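Local coordinates for Rab5 protein, putative (Plasmodium falciparum, PDB 3CLV) that binds GDP and is a putative Rab5 protein, a Ras-family small G protein with a P-loop nucleotide-binding fold, at residues 153-158 / 183-188. Sequence-based numbering, arbitrary orientation.
With GDP (guanosine-5'-diphosphate), chain D.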
ATOM      1  N   VAL A 153      20.445  -0.081   7.250  1.00 14.96           N
ATOM      2  CA  VAL A 153      20.684   0.777   8.420  1.00 14.94           C
ATOM      3  C   VAL A 153      21.281  -0.049   9.554  1.00 15.18           C
ATOM      4  O   VAL A 153      20.684  -1.037  10.009  1.00 15.83           O
ATOM      5  CB  VAL A 153      19.396   1.525   8.908  1.00 14.22           C
ATOM      6  CG1 VAL A 153      19.645   2.301  10.236  1.00 13.97           C
ATOM      7  CG2 VAL A 153      18.863   2.467   7.835  1.00 14.29           C
ATOM      8  N   ALA A 154      22.477   0.357   9.987  1.00 16.05           N
ATOM      9  CA  ALA A 154      23.144  -0.248  11.135  1.00 16.71           C
ATOM     10  C   ALA A 154      22.776   0.563  12.369  1.00 17.47           C
ATOM     11  O   ALA A 154      23.407   1.588  12.662  1.00 18.38           O
ATOM     12  CB  ALA A 154      24.662  -0.272  10.924  1.00 17.15           C
ATOM     13  N   ASN A 155      21.729   0.134  13.074  1.00 16.56           N
ATOM     14  CA  ASN A 155      21.270   0.864  14.249  1.00 16.85           C
ATOM     15  C   ASN A 155      21.952   0.406  15.562  1.00 17.25           C
ATOM     16  O   ASN A 155      22.483  -0.706  15.645  1.00 17.63           O
ATOM     17  CB  ASN A 155      19.734   0.812  14.360  1.00 15.64           C
ATOM     18  CG  ASN A 155      19.172   1.825  15.364  1.00 16.49           C
ATOM     19  OD1 ASN A 155      19.514   3.007  15.341  1.00 14.50           O
ATOM     20  ND2 ASN A 155      18.246   1.362  16.208  1.00 15.74           N
ATOM     21  N   LYS A 156      21.919   1.288  16.563  1.00 18.90           N
ATOM     22  CA  LYS A 156      22.434   1.030  17.930  1.00 20.62           C
ATOM     23  C   LYS A 156      23.952   1.170  18.057  1.00 21.81           C
ATOM     24  O   LYS A 156      24.571   0.554  18.936  1.00 22.57           O
ATOM     25  CB  LYS A 156      21.959  -0.314  18.486  1.00 20.69           C
ATOM     26  CG  LYS A 156      20.427  -0.518  18.386  1.00 20.22           C
ATOM     27  CD  LYS A 156      19.987  -1.473  19.481  1.00 19.00           C
ATOM     28  CE  LYS A 156      18.618  -2.077  19.195  1.00 19.65           C
ATOM     29  NZ  LYS A 156      18.115  -2.901  20.347  1.00 18.43           N
ATOM     30  N   ILE A 157      24.541   1.985  17.188  1.00 23.28           N
ATOM     31  CA  ILE A 157      25.995   2.182  17.196  1.00 24.78           C
ATOM     32  C   ILE A 157      26.504   2.788  18.508  1.00 25.91           C
ATOM     33  O   ILE A 157      27.699   2.688  18.806  1.00 25.97           O
ATOM     34  CB  ILE A 157      26.500   3.008  15.986  1.00 24.37           C
ATOM     35  CG1 ILE A 157      25.947   4.442  16.039  1.00 25.06           C
ATOM     36  CG2 ILE A 157      26.211   2.248  14.675  1.00 24.94           C
ATOM     37  CD1 ILE A 157      26.531   5.388  15.036  1.00 25.79           C
ATOM     38  N   ASP A 158      25.600   3.395  19.288  1.00 26.25           N
ATOM     39  CA  ASP A 158      25.935   3.910  20.621  1.00 27.10           C
ATOM     40  C   ASP A 158      26.361   2.805  21.593  1.00 28.14           C
ATOM     41  O   ASP A 158      27.002   3.083  22.608  1.00 28.38           O
ATOM     42  CB  ASP A 158      24.743   4.660  21.210  1.00 27.15           C
ATOM     43  CG  ASP A 158      23.546   3.764  21.396  1.00 25.96           C
ATOM     44  OD1 ASP A 158      23.455   3.097  22.452  1.00 25.29           O
ATOM     45  OD2 ASP A 158      22.713   3.703  20.476  1.00 22.91           O
ATOM     46  N   THR A 183      23.504   4.353  12.497  1.00 17.84           N
ATOM     47  CA  THR A 183      22.624   5.236  13.266  1.00 16.90           C
ATOM     48  C   THR A 183      22.522   4.875  14.756  1.00 16.79           C
ATOM     49  O   THR A 183      22.831   3.750  15.172  1.00 16.37           O
ATOM     50  CB  THR A 183      21.165   5.274  12.678  1.00 17.24           C
ATOM     51  OG1 THR A 183      20.567   3.980  12.802  1.00 16.53           O
ATOM     52  CG2 THR A 183      21.147   5.717  11.216  1.00 16.22           C
ATOM     53  N   SER A 184      22.089   5.858  15.543  1.00 16.96           N
ATOM     54  CA  SER A 184      21.603   5.616  16.893  1.00 18.21           C
ATOM     55  C   SER A 184      20.299   6.378  17.093  1.00 17.71           C
ATOM     56  O   SER A 184      20.261   7.613  17.030  1.00 18.51           O
ATOM     57  CB  SER A 184      22.657   5.974  17.962  1.00 18.40           C
ATOM     58  OG  SER A 184      22.146   5.742  19.286  1.00 20.14           O
ATOM     59  N   ALA A 185      19.207   5.638  17.295  1.00 18.92           N
ATOM     60  CA  ALA A 185      17.941   6.247  17.736  1.00 19.09           C
ATOM     61  C   ALA A 185      18.106   6.854  19.126  1.00 19.41           C
ATOM     62  O   ALA A 185      17.486   7.863  19.441  1.00 20.03           O
ATOM     63  CB  ALA A 185      16.814   5.210  17.748  1.00 18.46           C
ATOM     64  N   LYS A 186      18.936   6.225  19.953  1.00 20.30           N
ATOM     65  CA  LYS A 186      19.193   6.709  21.324  1.00 20.69           C
ATOM     66  C   LYS A 186      19.801   8.121  21.344  1.00 21.23           C
ATOM     67  O   LYS A 186      19.279   9.016  22.011  1.00 20.75           O
ATOM     68  CB  LYS A 186      20.030   5.692  22.118  1.00 20.38           C
ATOM     69  CG  LYS A 186      20.160   6.011  23.637  1.00 21.02           C
ATOM     70  CD  LYS A 186      20.926   4.937  24.399  1.00 20.23           C
ATOM     71  CE  LYS A 186      21.294   5.403  25.823  1.00 22.58           C
ATOM     72  NZ  LYS A 186      21.857   4.237  26.581  1.00 26.06           N
ATOM     73  N   THR A 187      20.882   8.340  20.594  1.00 22.39           N
ATOM     74  CA  THR A 187      21.537   9.661  20.592  1.00 22.92           C
ATOM     75  C   THR A 187      20.995  10.583  19.499  1.00 23.36           C
ATOM     76  O   THR A 187      21.208  11.797  19.536  1.00 23.34           O
ATOM     77  CB  THR A 187      23.081   9.542  20.470  1.00 22.83           C
ATOM     78  OG1 THR A 187      23.432   9.006  19.183  1.00 22.62           O
ATOM     79  CG2 THR A 187      23.640   8.640  21.560  1.00 23.08           C
ATOM     80  N   GLY A 188      20.283  10.004  18.527  1.00 23.46           N
ATOM     81  CA  GLY A 188      19.803  10.763  17.362  1.00 23.16           C
ATOM     82  C   GLY A 188      20.764  10.768  16.172  1.00 22.93           C
ATOM     83  O   GLY A 188      20.461  11.337  15.117  1.00 23.81           O
TER
HETATM   84  PB  GDP D 211      11.538  -2.517  16.817  1.00 13.92           P
HETATM   85  O1B GDP D 211      10.459  -1.534  16.493  1.00 13.89           O
HETATM   86  O2B GDP D 211      10.951  -3.822  17.304  1.00 15.06           O
HETATM   87  O3B GDP D 211      12.442  -2.805  15.646  1.00 16.60           O
HETATM   88  O3A GDP D 211      12.522  -1.936  17.968  1.00 14.52           O
HETATM   89  PA  GDP D 211      12.116  -0.860  19.116  1.00 14.47           P
HETATM   90  O1A GDP D 211      10.893  -1.339  19.880  1.00 14.84           O
HETATM   91  O2A GDP D 211      12.028   0.546  18.609  1.00 15.27           O
HETATM   92  O5' GDP D 211      13.388  -0.981  20.093  1.00 16.04           O
HETATM   93  C5' GDP D 211      13.719  -2.199  20.771  1.00 14.39           C
HETATM   94  C4' GDP D 211      14.596  -1.846  21.978  1.00 16.00           C
HETATM   95  O4' GDP D 211      15.859  -1.338  21.543  1.00 15.48           O
HETATM   96  C3' GDP D 211      14.016  -0.788  22.912  1.00 17.14           C
HETATM   97  O3' GDP D 211      14.416  -1.189  24.228  1.00 17.66           O
HETATM   98  C2' GDP D 211      14.743   0.506  22.538  1.00 17.31           C
HETATM   99  O2' GDP D 211      14.870   1.447  23.613  1.00 17.69           O
HETATM  100  C1' GDP D 211      16.098  -0.048  22.125  1.00 18.64           C
HETATM  101  N9  GDP D 211      16.738   0.773  21.092  1.00 19.53           N
HETATM  102  C8  GDP D 211      16.194   1.148  19.914  1.00 19.32           C
HETATM  103  N7  GDP D 211      17.073   1.889  19.211  1.00 20.06           N
HETATM  104  C5  GDP D 211      18.206   1.974  19.945  1.00 19.98           C
HETATM  105  C6  GDP D 211      19.537   2.606  19.788  1.00 20.26           C
HETATM  106  O6  GDP D 211      19.805   3.254  18.748  1.00 19.45           O
HETATM  107  N1  GDP D 211      20.437   2.450  20.796  1.00 19.90           N
HETATM  108  C2  GDP D 211      20.175   1.740  21.924  1.00 20.87           C
HETATM  109  N2  GDP D 211      21.142   1.632  22.871  1.00 19.39           N
HETATM  110  N3  GDP D 211      18.961   1.145  22.147  1.00 20.29           N
HETATM  111  C4  GDP D 211      17.976   1.229  21.195  1.00 19.16           C
HETATM  112  O   HOH W   1      24.157   3.090  25.135  1.00 34.01           O
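Asn155 and Thr183 meet through their side chains where strand 149-155 runs beside the end of strand 179-183. The CB of Asn155 lies beside Thr183 OG1. CG, anti to the backbone N (chi1 -166°), is about equally far from that hydroxyl and GDP O6. At the tip, OD1 accepts two bonds: one from Thr183 OG1 at 2.9 Å, tilted out of the amide plane, and a longer one from Ala185 N, in plane on a lone pair and bent to 141° at the hydrogen. ND2 bonds to Val18 O and lies 3.3 Å from GDP N7. The amide ties 183-188 to Val18, in what is probably the P-loop.

Backbone bonds Thr183 N to Ala154 O and Ile157 N to Thr183 O join the two segments beside it. Asp158 works on the guanine edge. Its OD1 accepts from GDP N2 at 2.8 Å and its OD2 from GDP N1 at 2.6 Å, both nearly straight. Ser184 OG also lies 2.4 Å from Asp158 OD2, a doubtfully short distance. The same OG accepts from Thr187 N in an ST motif. A water links Asp158 OD1 to Lys186 NZ.

Lys156 lays its extended chain along the purine, CG 3.5 Å from GDP C6, and its NZ bonds to GDP O4' and Ser17 O. On the opposite face, Lys186 CB comes 3.5 Å from GDP N1. Ala185 N and Lys186 N give weak bonds to GDP O6. Together the segments form the guanine-specificity pocket of Ras-family G proteins, with the NKxD motif at 155-158 and the SAK motif at 184-186.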